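Local coordinates for 3-oxoacyl-[acyl-carrier-protein] reductase (Sinorhizobium meliloti, PDB 3U9L) that probably catalyses the NADPH-dependent reduction of 3-oxoacyl-[acyl-carrier-protein], at residues Leu9-Ser14 with Leu66-Gln71; Ser15-Leu20 with Ile188-Phe193; Thr63-Leu66 with Val72-Asp75; Ile170-Ala175 with Arg259-His264; Met286-Arg289 with Leu295-Pro298. One frame throughout, in Å; residues are numbered along the deposited sequence.

Interaction 1 of 5, residues Leu9-Ser14 with Leu66-Gln71; sequences LITGAS and LDVQSQ
Thr11 and Leu66, with CA atoms 7.6 Å apart, mark where the backbone leaving strand 7-10 comes nearest to the loop that follows strand 61-65. Leucine suits both buried positions because its branched end can reach across the gap between main chains. In Leu9, CG stands anti to the backbone N (chi1 165°), which sends CD1 out to meet CD1 of Leu66 at 4.2 Å, the two side chains passing at a slant. Thr11 divides its two ends: its CB lies 4.2 Å from CG1 of Val68 and its CG2 methyl approaches CD1 of Leu66 at 4.5 Å, while OG1 takes bonds from the backbone N of Asn94 and of Ala95. A water joins the main chains where side chains do not, accepting from Gly12 N at 3.1 Å and donating to Leu66 O at 3.0 Å. The positive phi of Gly12 is one that glycine adopts easily. Beyond Leu66 the loop is braced from within: Asp67 to Ser70 form a type I turn, and Asp67 OD1 takes the N-H of Gln69 N from above the carboxylate plane, 3.0 Å away, as an Asx turn. Thr11 and Gly12 begin the glycine-rich TGxxxGxG sequence, and its position at the end of the first strand, beside the loop after the third, is the usual layout of the dinucleotide-binding edge in a Rossmann-fold reductase of this family.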
# COMPACT_ATOMS: atom_id res chain seq x y z
N LEU A 9 -11.42 19.41 10.82
CA LEU A 9 -12.26 18.67 9.88
C LEU A 9 -11.90 17.20 9.98
O LEU A 9 -10.70 16.85 9.88
CB LEU A 9 -12.04 19.16 8.46
CG LEU A 9 -12.58 18.26 7.34
CD1 LEU A 9 -14.14 18.07 7.36
CD2 LEU A 9 -12.11 18.86 5.98
N ILE A 10 -12.91 16.34 10.17
CA ILE A 10 -12.74 14.88 10.17
C ILE A 10 -13.59 14.28 9.05
O ILE A 10 -14.78 14.59 8.93
CB ILE A 10 -13.26 14.29 11.45
CG1 ILE A 10 -12.83 15.17 12.60
CG2 ILE A 10 -12.85 12.80 11.62
CD1 ILE A 10 -13.51 14.78 13.86
N THR A 11 -12.98 13.41 8.25
CA THR A 11 -13.72 12.73 7.20
C THR A 11 -14.30 11.38 7.70
O THR A 11 -13.84 10.81 8.70
CB THR A 11 -12.88 12.55 5.92
OG1 THR A 11 -11.76 11.71 6.18
CG2 THR A 11 -12.40 13.94 5.39
N GLY A 12 -15.34 10.92 7.02
CA GLY A 12 -15.96 9.63 7.33
C GLY A 12 -16.36 9.56 8.78
O GLY A 12 -16.14 8.55 9.44
N ALA A 13 -16.95 10.64 9.28
CA ALA A 13 -17.30 10.73 10.70
C ALA A 13 -18.72 10.28 11.08
O ALA A 13 -19.18 10.63 12.16
CB ALA A 13 -17.09 12.10 11.19
N SER A 14 -19.39 9.52 10.22
CA SER A 14 -20.78 9.13 10.50
C SER A 14 -20.92 8.23 11.71
O SER A 14 -21.93 8.27 12.40
CB SER A 14 -21.45 8.47 9.30
OG SER A 14 -20.69 7.39 8.84
N LEU A 66 -19.77 15.73 2.80
CA LEU A 66 -18.48 15.65 2.10
C LEU A 66 -18.29 14.22 1.64
O LEU A 66 -18.07 13.29 2.44
CB LEU A 66 -17.33 16.13 3.01
CG LEU A 66 -15.92 16.33 2.43
CD1 LEU A 66 -14.95 17.03 3.41
CD2 LEU A 66 -15.38 14.98 2.03
N ASP A 67 -18.45 14.03 0.35
CA ASP A 67 -18.32 12.73 -0.26
C ASP A 67 -16.89 12.61 -0.78
O ASP A 67 -16.56 13.23 -1.78
CB ASP A 67 -19.26 12.67 -1.44
CG ASP A 67 -19.18 11.36 -2.19
OD1 ASP A 67 -18.35 10.48 -1.85
OD2 ASP A 67 -20.01 11.18 -3.10
N VAL A 68 -16.04 11.80 -0.15
CA VAL A 68 -14.62 11.84 -0.48
C VAL A 68 -14.36 11.21 -1.82
O VAL A 68 -13.23 11.24 -2.31
CB VAL A 68 -13.77 11.09 0.54
CG1 VAL A 68 -13.77 11.83 1.87
CG2 VAL A 68 -14.29 9.61 0.68
N GLN A 69 -15.37 10.59 -2.42
CA GLN A 69 -15.20 9.99 -3.73
C GLN A 69 -15.50 11.03 -4.83
O GLN A 69 -15.32 10.75 -6.02
CB GLN A 69 -16.04 8.71 -3.88
CG GLN A 69 -15.43 7.50 -3.19
CD GLN A 69 -16.30 6.23 -3.21
OE1 GLN A 69 -15.97 5.23 -3.88
NE2 GLN A 69 -17.39 6.24 -2.45
N SER A 70 -15.94 12.23 -4.44
CA SER A 70 -16.26 13.26 -5.42
C SER A 70 -15.42 14.51 -5.21
O SER A 70 -15.57 15.19 -4.18
CB SER A 70 -17.75 13.60 -5.39
OG SER A 70 -17.97 14.90 -5.91
N GLN A 71 -14.53 14.83 -6.16
CA GLN A 71 -13.71 16.06 -5.97
C GLN A 71 -14.60 17.28 -5.81
O GLN A 71 -14.34 18.14 -4.98
CB GLN A 71 -12.69 16.30 -7.09
CG GLN A 71 -11.73 17.48 -6.73
CD GLN A 71 -10.68 17.05 -5.72
OE1 GLN A 71 -10.02 16.04 -5.94
NE2 GLN A 71 -10.48 17.82 -4.64
O HOH W 1 -16.26 12.92 4.77

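Interaction 2 of 5, residues Ser15-Leu20 with Ile188-Phe193; sequences SGFGRL and IVPGAF
Phe17 reaches from the first turn of helix 16-27 to Pro190 and Phe193, and the outer end of its ring does nearly all the touching. The dense part lies toward the sheet. Here CZ of Phe17 approaches CB of Pro190 to 3.8 Å, and CE2 stands 3.9 Å from the same carbon, so the outer end of the phenyl ring meets CB of the proline ring. Both groups are rigid and apolar, which suits a spot where the CA atoms of Phe17 and Pro190 are 9.4 Å apart and the gap must be bridged by bulk. Next to it, CZ of Phe17 lies 4.0 Å from CD2 of Phe193. The two rings make an offset edge-to-face pair, the edge of Phe17 turned toward the face of Phe193, with centroids 5.8 Å apart and planes at 78°. In each phenylalanine CG is anti to the carbonyl carbon, and this leads the two rings toward one another. Phe17 occupies a variable position of the glycine-rich TGxxxGxG sequence, between Gly16 and Gly18, whereas Pro190 and Gly191 form the Pro-Gly pair found at the end of the sixth strand in many short-chain dehydrogenases. Val244 of helix 242-252 touches both phenylalanines and adds to the hydrophobic patch. Packing thins out beyond Phe193, a partly exposed residue at the border of the contact. Ala192 is exposed, its CB directed away from the helix, and the chain from 194 to 202 is not modelled. On the helix side, Ser15 and Gly16 likewise lie exposed.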
# COMPACT_ATOMS: atom_id res chain seq x y z
N SER A 15 -19.91 7.41 11.98
CA SER A 15 -19.91 6.51 13.12
C SER A 15 -18.46 6.10 13.41
O SER A 15 -17.51 6.68 12.84
CB SER A 15 -20.71 5.26 12.76
OG SER A 15 -20.21 4.72 11.54
N GLY A 16 -18.29 5.10 14.27
CA GLY A 16 -16.98 4.47 14.44
C GLY A 16 -15.99 5.38 15.14
O GLY A 16 -16.40 6.18 16.00
N PHE A 17 -14.71 5.29 14.79
CA PHE A 17 -13.72 6.17 15.42
C PHE A 17 -14.02 7.57 15.02
O PHE A 17 -13.79 8.49 15.78
CB PHE A 17 -12.32 5.93 14.89
CG PHE A 17 -11.79 4.59 15.20
CD1 PHE A 17 -11.85 4.08 16.47
CD2 PHE A 17 -11.21 3.82 14.19
CE1 PHE A 17 -11.34 2.79 16.73
CE2 PHE A 17 -10.71 2.59 14.45
CZ PHE A 17 -10.76 2.07 15.71
N GLY A 18 -14.47 7.74 13.79
CA GLY A 18 -14.69 9.07 13.26
C GLY A 18 -15.64 9.87 14.15
O GLY A 18 -15.38 11.01 14.55
N ARG A 19 -16.78 9.27 14.43
CA ARG A 19 -17.80 9.92 15.22
C ARG A 19 -17.42 10.14 16.68
O ARG A 19 -17.64 11.20 17.19
CB ARG A 19 -19.07 9.11 15.14
CG ARG A 19 -20.17 9.59 16.04
CD ARG A 19 -21.47 9.13 15.47
NE ARG A 19 -22.41 8.84 16.52
CZ ARG A 19 -23.50 8.08 16.34
NH1 ARG A 19 -23.82 7.55 15.15
NH2 ARG A 19 -24.24 7.86 17.37
N LEU A 20 -16.87 9.15 17.35
CA LEU A 20 -16.48 9.36 18.73
C LEU A 20 -15.37 10.39 18.79
O LEU A 20 -15.22 11.20 19.74
CB LEU A 20 -15.99 8.04 19.31
CG LEU A 20 -17.06 6.95 19.44
CD1 LEU A 20 -16.54 5.70 20.19
CD2 LEU A 20 -18.29 7.49 20.15
N ILE A 188 -2.28 7.82 13.78
CA ILE A 188 -2.89 6.98 14.78
C ILE A 188 -2.94 5.57 14.20
O ILE A 188 -3.39 5.35 13.06
CB ILE A 188 -4.33 7.46 15.13
CG1 ILE A 188 -4.38 9.00 15.38
CG2 ILE A 188 -4.91 6.63 16.24
CD1 ILE A 188 -3.40 9.57 16.45
N VAL A 189 -2.46 4.64 15.00
CA VAL A 189 -2.38 3.25 14.63
C VAL A 189 -3.30 2.35 15.52
O VAL A 189 -2.88 1.79 16.51
CB VAL A 189 -0.90 2.77 14.56
CG1 VAL A 189 -0.82 1.39 14.01
CG2 VAL A 189 -0.10 3.74 13.67
N PRO A 190 -4.57 2.24 15.14
CA PRO A 190 -5.56 1.44 15.89
C PRO A 190 -5.43 -0.03 15.59
O PRO A 190 -5.24 -0.39 14.43
CB PRO A 190 -6.93 1.92 15.37
CG PRO A 190 -6.66 2.96 14.36
CD PRO A 190 -5.18 2.94 13.99
N GLY A 191 -5.52 -0.85 16.64
CA GLY A 191 -5.53 -2.29 16.47
C GLY A 191 -6.97 -2.74 16.26
O GLY A 191 -7.84 -1.95 15.85
N ALA A 192 -7.20 -4.01 16.55
CA ALA A 192 -8.50 -4.65 16.40
C ALA A 192 -9.40 -4.34 17.55
O ALA A 192 -9.00 -4.52 18.72
CB ALA A 192 -8.33 -6.17 16.32
N PHE A 193 -10.61 -3.90 17.25
CA PHE A 193 -11.58 -3.69 18.33
C PHE A 193 -12.82 -4.61 18.16
O PHE A 193 -13.43 -4.99 19.16
CB PHE A 193 -11.98 -2.23 18.43
CG PHE A 193 -10.92 -1.35 19.02
CD1 PHE A 193 -10.94 -1.04 20.37
CD2 PHE A 193 -9.88 -0.84 18.24
CE1 PHE A 193 -9.99 -0.24 20.94
CE2 PHE A 193 -8.88 -0.03 18.80
CZ PHE A 193 -8.94 0.27 20.14

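Interaction 3 of 5, residues Thr63-Leu66 with Val72-Asp75; sequences TLEL and VSVD
Glu65 O and Ser73 O are joined through one water, which donates to the first at 2.8 Å and to the second at 2.9 Å. It links the last residue of strand 61-65 to the first turn of helix 71-85. Close by, Ser73 OG lies 3.7 Å from Leu66 CA, a van der Waals approach. OG hydrogen-bonds to the backbone N of Asp67, the residue after Leu66. Serine fits here because its short hydroxyl can turn back on the incoming loop: OG stands anti to its own backbone N (chi1 -175°), while that N binds OG of Ser70, the N-cap of the helix. The apolar half of the contact belongs to Leu66 and Val74. Although the CB of Val74 is directed away from the strand, its CG2 branch, set beside the backbone N, comes within 3.8 Å of CD2 of Leu66, the two side chains meeting aslant. Branching at CB lets valine turn one methyl group back to Leu66 although the CB itself points away. Strand 61-65 is the outermost of the sheet within this chain and pairs with strand 31-36 through Leu64, and Leu66 just beyond it continues the backbone bonding to Met36; Leu66 also rests on Ala77 of helix 71-85, and Val74 faces Arg124, Val125 and Ala128 of helix 108-136.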
# COMPACT_ATOMS: atom_id res chain seq x y z
N THR A 63 -22.03 19.25 11.34
CA THR A 63 -22.00 18.15 10.41
C THR A 63 -21.96 18.79 9.05
O THR A 63 -22.52 19.87 8.87
CB THR A 63 -23.24 17.22 10.54
OG1 THR A 63 -24.45 17.96 10.33
CG2 THR A 63 -23.29 16.60 11.92
N LEU A 64 -21.35 18.12 8.08
CA LEU A 64 -21.06 18.74 6.82
C LEU A 64 -21.11 17.63 5.81
O LEU A 64 -20.56 16.59 6.04
CB LEU A 64 -19.64 19.37 6.90
CG LEU A 64 -18.92 19.84 5.65
CD1 LEU A 64 -19.72 20.95 4.96
CD2 LEU A 64 -17.51 20.34 6.02
N GLU A 65 -21.76 17.85 4.68
CA GLU A 65 -21.76 16.87 3.63
C GLU A 65 -20.42 16.88 2.86
O GLU A 65 -20.01 17.92 2.30
CB GLU A 65 -22.90 17.20 2.67
CG GLU A 65 -22.71 16.72 1.28
CD GLU A 65 -23.41 15.42 1.02
OE1 GLU A 65 -24.43 15.14 1.70
OE2 GLU A 65 -22.94 14.65 0.15
N LEU A 66 -19.77 15.73 2.80
CA LEU A 66 -18.48 15.65 2.10
C LEU A 66 -18.29 14.22 1.64
O LEU A 66 -18.07 13.29 2.44
CB LEU A 66 -17.33 16.13 3.01
CG LEU A 66 -15.92 16.33 2.43
CD1 LEU A 66 -14.95 17.03 3.41
CD2 LEU A 66 -15.38 14.98 2.03
N VAL A 72 -15.66 17.34 -6.60
CA VAL A 72 -16.61 18.45 -6.50
C VAL A 72 -17.23 18.56 -5.12
O VAL A 72 -17.25 19.64 -4.52
CB VAL A 72 -17.71 18.35 -7.58
CG1 VAL A 72 -18.91 19.25 -7.22
CG2 VAL A 72 -17.11 18.77 -8.93
N SER A 73 -17.69 17.44 -4.57
CA SER A 73 -18.14 17.42 -3.19
C SER A 73 -17.08 17.92 -2.18
O SER A 73 -17.34 18.76 -1.32
CB SER A 73 -18.60 16.03 -2.78
OG SER A 73 -19.13 16.10 -1.47
N VAL A 74 -15.89 17.36 -2.29
CA VAL A 74 -14.78 17.73 -1.41
C VAL A 74 -14.52 19.23 -1.49
O VAL A 74 -14.40 19.91 -0.47
CB VAL A 74 -13.50 16.90 -1.75
CG1 VAL A 74 -12.29 17.46 -1.01
CG2 VAL A 74 -13.71 15.46 -1.39
N ASP A 75 -14.41 19.75 -2.71
CA ASP A 75 -14.05 21.17 -2.91
C ASP A 75 -15.08 22.08 -2.26
O ASP A 75 -14.75 23.00 -1.55
CB ASP A 75 -14.00 21.54 -4.39
CG ASP A 75 -12.72 21.04 -5.10
OD1 ASP A 75 -11.78 20.60 -4.43
OD2 ASP A 75 -12.68 21.08 -6.35
O HOH W 2 -19.97 19.23 -0.12

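Interaction 4 of 5, residues Ile170-Ala175 with Arg259-His264; sequences IAVQYA and RPFRVH
Phe261, Val172 and Ala175 bury the most surface here, and the phenyl ring is what reaches between the two backbones. At the nearest CA pair, Ala175 and Phe261, the main chains are still 9.0 Å apart. Phe261 sits just before strand 262-265; its CG lies anti to the backbone N (chi1 -173°), which carries the ring toward helix 158-179. Both helix residues meet that ring at its edge. CB of Ala175 lies in the ring plane, 3.7 Å from CE1 of Phe261, and CG2 of Val172 stands near the same plane, 4.0 Å from CZ. Alanine leaves room for the aromatic edge to come close to the helix, whereas valine, one turn earlier, fills more space with a methyl group, and its side chain crosses that of Phe261 at about a right angle.

The same CG2 of Val172 also touches NH1 of Arg262 at 3.6 Å, again with the side chains nearly perpendicular. Arginine suits this buried place because its charge has several partners: NH1 forms a salt bridge with Asp168, NE forms another with Asp280, and the guanidinium has a cation-pi contact with Phe276. These partners probably lower the cost of holding a cation among apolar groups. On another side of helix 158-179, Gln173 bonds to Pro154 O of the second subunit. A long helix packed against the sheet on one side and the partner subunit on another, next to a seventh parallel strand, is characteristic of the classical short-chain dehydrogenase fold.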
# COMPACT_ATOMS: atom_id res chain seq x y z
N ILE A 170 1.84 6.84 2.19
CA ILE A 170 1.53 8.20 1.74
C ILE A 170 1.58 9.19 2.90
O ILE A 170 2.12 10.29 2.76
CB ILE A 170 0.16 8.28 1.07
CG1 ILE A 170 0.26 7.50 -0.25
CG2 ILE A 170 -0.31 9.83 0.88
CD1 ILE A 170 -1.03 7.12 -0.88
N ALA A 171 1.07 8.80 4.04
CA ALA A 171 1.08 9.72 5.19
C ALA A 171 2.51 10.11 5.55
O ALA A 171 2.81 11.25 5.94
CB ALA A 171 0.41 9.04 6.40
N VAL A 172 3.38 9.13 5.45
CA VAL A 172 4.78 9.31 5.83
C VAL A 172 5.46 10.26 4.87
O VAL A 172 6.16 11.13 5.30
CB VAL A 172 5.46 7.91 5.95
CG1 VAL A 172 7.00 8.00 6.04
CG2 VAL A 172 4.89 7.27 7.21
N GLN A 173 5.19 10.11 3.59
CA GLN A 173 5.73 10.97 2.58
C GLN A 173 5.31 12.42 2.75
O GLN A 173 6.16 13.33 2.69
CB GLN A 173 5.34 10.42 1.18
CG GLN A 173 5.94 9.03 0.82
CD GLN A 173 7.35 9.17 0.34
OE1 GLN A 173 7.62 9.58 -0.85
NE2 GLN A 173 8.30 8.89 1.23
N TYR A 174 4.02 12.65 3.00
CA TYR A 174 3.51 14.01 3.21
C TYR A 174 4.13 14.63 4.44
O TYR A 174 4.44 15.82 4.44
CB TYR A 174 1.99 13.98 3.37
CG TYR A 174 1.21 14.17 2.08
CD1 TYR A 174 1.13 15.43 1.46
CD2 TYR A 174 0.50 13.13 1.53
CE1 TYR A 174 0.37 15.63 0.31
CE2 TYR A 174 -0.27 13.32 0.35
CZ TYR A 174 -0.32 14.58 -0.26
OH TYR A 174 -1.08 14.80 -1.40
N ALA A 175 4.32 13.83 5.49
CA ALA A 175 4.98 14.31 6.70
C ALA A 175 6.29 15.02 6.35
O ALA A 175 6.55 16.14 6.84
CB ALA A 175 5.26 13.13 7.68
N ARG A 259 4.13 17.05 19.20
CA ARG A 259 3.25 15.91 18.92
C ARG A 259 3.97 14.61 18.50
O ARG A 259 4.91 14.64 17.70
CB ARG A 259 2.20 16.33 17.90
CG ARG A 259 1.37 17.46 18.44
CD ARG A 259 0.31 17.87 17.50
NE ARG A 259 -0.65 18.78 18.12
CZ ARG A 259 -0.76 20.08 17.83
NH1 ARG A 259 0.00 20.62 16.88
NH2 ARG A 259 -1.69 20.82 18.43
N PRO A 260 3.51 13.45 19.02
CA PRO A 260 4.16 12.19 18.63
C PRO A 260 3.90 11.98 17.15
O PRO A 260 2.83 12.37 16.70
CB PRO A 260 3.38 11.12 19.41
CG PRO A 260 2.13 11.85 20.05
CD PRO A 260 2.21 13.30 19.71
N PHE A 261 4.83 11.32 16.46
CA PHE A 261 4.62 10.92 15.07
C PHE A 261 3.57 9.77 14.86
O PHE A 261 2.77 9.86 13.97
CB PHE A 261 5.96 10.53 14.42
CG PHE A 261 5.87 10.26 12.94
CD1 PHE A 261 5.58 11.28 12.06
CD2 PHE A 261 6.07 8.98 12.44
CE1 PHE A 261 5.49 11.05 10.70
CE2 PHE A 261 5.99 8.73 11.06
CZ PHE A 261 5.70 9.77 10.19
N ARG A 262 3.59 8.77 15.73
CA ARG A 262 2.60 7.71 15.73
C ARG A 262 2.07 7.45 17.12
O ARG A 262 2.81 7.54 18.05
CB ARG A 262 3.14 6.40 15.19
CG ARG A 262 3.50 6.38 13.80
CD ARG A 262 3.94 5.04 13.40
NE ARG A 262 4.31 5.04 12.02
CZ ARG A 262 3.49 4.92 11.01
NH1 ARG A 262 3.96 4.96 9.81
NH2 ARG A 262 2.30 4.46 11.19
N VAL A 263 0.80 7.08 17.23
CA VAL A 263 0.24 6.74 18.55
C VAL A 263 -0.42 5.39 18.29
O VAL A 263 -1.19 5.24 17.34
CB VAL A 263 -0.79 7.81 19.09
CG1 VAL A 263 -1.45 7.34 20.38
CG2 VAL A 263 -0.11 9.14 19.36
N HIS A 264 -0.04 4.39 19.09
CA HIS A 264 -0.52 3.02 18.97
C HIS A 264 -1.66 2.81 19.97
O HIS A 264 -1.49 3.07 21.16
CB HIS A 264 0.65 2.02 19.14
CG HIS A 264 1.72 2.20 18.10
ND1 HIS A 264 1.60 1.69 16.82
CD2 HIS A 264 2.88 2.90 18.11
CE1 HIS A 264 2.65 2.06 16.10
NE2 HIS A 264 3.44 2.81 16.85

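Interaction 5 of 5, residues Met286-Arg289 with Leu295-Pro298; sequences MLHR and LLKP
Leu296 meets Leu287 and His288 with a different branch for each. CD2 is turned to Leu287, whose CD1 lies 3.6 Å from it and 3.9 Å from CG of Leu296, so the two leucines pass at a slant with one methyl group set against the CG-CD2 branch. CD1 is turned to His288 and lies by the NE2 and CD2 atoms of the imidazole, at 3.7 Å and 3.8 Å, the side chains here crossing at about a right angle. All three side chains have CG anti to the carbonyl carbon. For Leu287 and His288, neighbours in the last turn of helix 272-289, that shared choice lets two consecutive residues lean toward the returning chain. Leu296 answers from a short 3-10 segment, its CB directed at the helix.

Leucine suits the buried position of Leu287, which also touches Arg176 of helix 158-179 and Thr153 of the second subunit. Leu296 reaches Arg176 as well, so both leucines pack on a residue of helix 158-179. Histidine is the natural choice at the outer border, where its ring can lend carbon surface to the leucine and still remain largely exposed. The neighbouring Arg289 turns elsewhere and bonds to Ala268 O of the second subunit.

Since every close approach ends on a methyl group or CG of leucine, the chain's return past the helix rests here on dispersion and on the exclusion of water; even the imidazole nitrogen NE2 takes part by van der Waals contact.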
# COMPACT_ATOMS: atom_id res chain seq x y z
N MSE A 286 17.74 7.11 7.69
CA MSE A 286 18.05 7.33 6.29
C MSE A 286 18.08 8.86 6.03
O MSE A 286 18.93 9.38 5.33
CB MSE A 286 17.06 6.62 5.39
CG MSE A 286 17.12 7.03 3.92
SE MSE A 286 18.92 6.62 3.10
CE MSE A 286 18.68 4.71 2.82
N LEU A 287 17.18 9.61 6.63
CA LEU A 287 17.12 11.04 6.33
C LEU A 287 18.31 11.75 6.97
O LEU A 287 18.85 12.71 6.41
CB LEU A 287 15.78 11.61 6.82
CG LEU A 287 14.57 11.18 5.96
CD1 LEU A 287 13.30 11.75 6.59
CD2 LEU A 287 14.78 11.69 4.48
N HIS A 288 18.75 11.26 8.13
CA HIS A 288 19.99 11.78 8.74
C HIS A 288 21.17 11.46 7.85
O HIS A 288 22.01 12.30 7.55
CB HIS A 288 20.18 11.15 10.12
CG HIS A 288 19.37 11.81 11.18
ND1 HIS A 288 19.74 13.00 11.75
CD2 HIS A 288 18.24 11.41 11.84
CE1 HIS A 288 18.86 13.34 12.70
NE2 HIS A 288 17.95 12.38 12.77
N ARG A 289 21.20 10.23 7.35
CA ARG A 289 22.27 9.77 6.49
C ARG A 289 22.43 10.62 5.24
O ARG A 289 23.54 10.87 4.84
CB ARG A 289 21.99 8.32 6.10
CG ARG A 289 23.03 7.75 5.13
CD ARG A 289 22.65 6.31 4.87
NE ARG A 289 23.56 5.62 3.96
CZ ARG A 289 23.32 4.42 3.43
NH1 ARG A 289 22.17 3.78 3.72
NH2 ARG A 289 24.22 3.89 2.59
N LEU A 295 13.70 17.49 7.52
CA LEU A 295 12.39 17.00 7.09
C LEU A 295 11.65 16.21 8.19
O LEU A 295 10.46 15.95 8.07
CB LEU A 295 12.51 16.12 5.84
CG LEU A 295 13.11 16.90 4.68
CD1 LEU A 295 13.09 16.03 3.42
CD2 LEU A 295 12.40 18.25 4.49
N LEU A 296 12.38 15.88 9.27
CA LEU A 296 11.84 15.08 10.36
C LEU A 296 11.13 15.99 11.32
O LEU A 296 10.45 15.52 12.24
CB LEU A 296 12.93 14.31 11.11
CG LEU A 296 13.49 13.15 10.24
CD1 LEU A 296 14.81 12.63 10.81
CD2 LEU A 296 12.43 11.99 10.11
N LYS A 297 11.30 17.29 11.13
CA LYS A 297 10.79 18.22 12.12
C LYS A 297 10.20 19.47 11.49
O LYS A 297 10.91 20.31 11.01
CB LYS A 297 11.91 18.59 13.11
CG LYS A 297 11.40 19.42 14.28
CD LYS A 297 12.34 20.59 14.67
CE LYS A 297 13.66 20.07 15.30
NZ LYS A 297 14.39 21.08 16.17
N PRO A 298 8.87 19.60 11.48
CA PRO A 298 8.16 20.75 10.92
C PRO A 298 8.78 22.09 11.33
O PRO A 298 9.12 22.28 12.49
CB PRO A 298 6.76 20.61 11.50
CG PRO A 298 6.64 19.08 11.60
CD PRO A 298 7.97 18.63 12.13

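Interactions 1 to 4 all reach one parallel seven-stranded sheet, whereas interaction 5 lies beyond it, its centre about 24 Å from the centre of the chain. Interactions 1 and 3 share Leu66, and their centres are about 6 Å apart. Interaction 1 also touches interaction 2, because strand 7-10 is followed, after a short loop, by helix 16-27. Interaction 2 in turn meets interaction 4 through the paired strands 183-190 and 262-265. Along the chain the segments of interaction 2 alternate with those of both 1 and 4, which ties the early and late halves of the fold together. Interactions 4 and 5, with centres about 13 Å apart, both touch the second subunit.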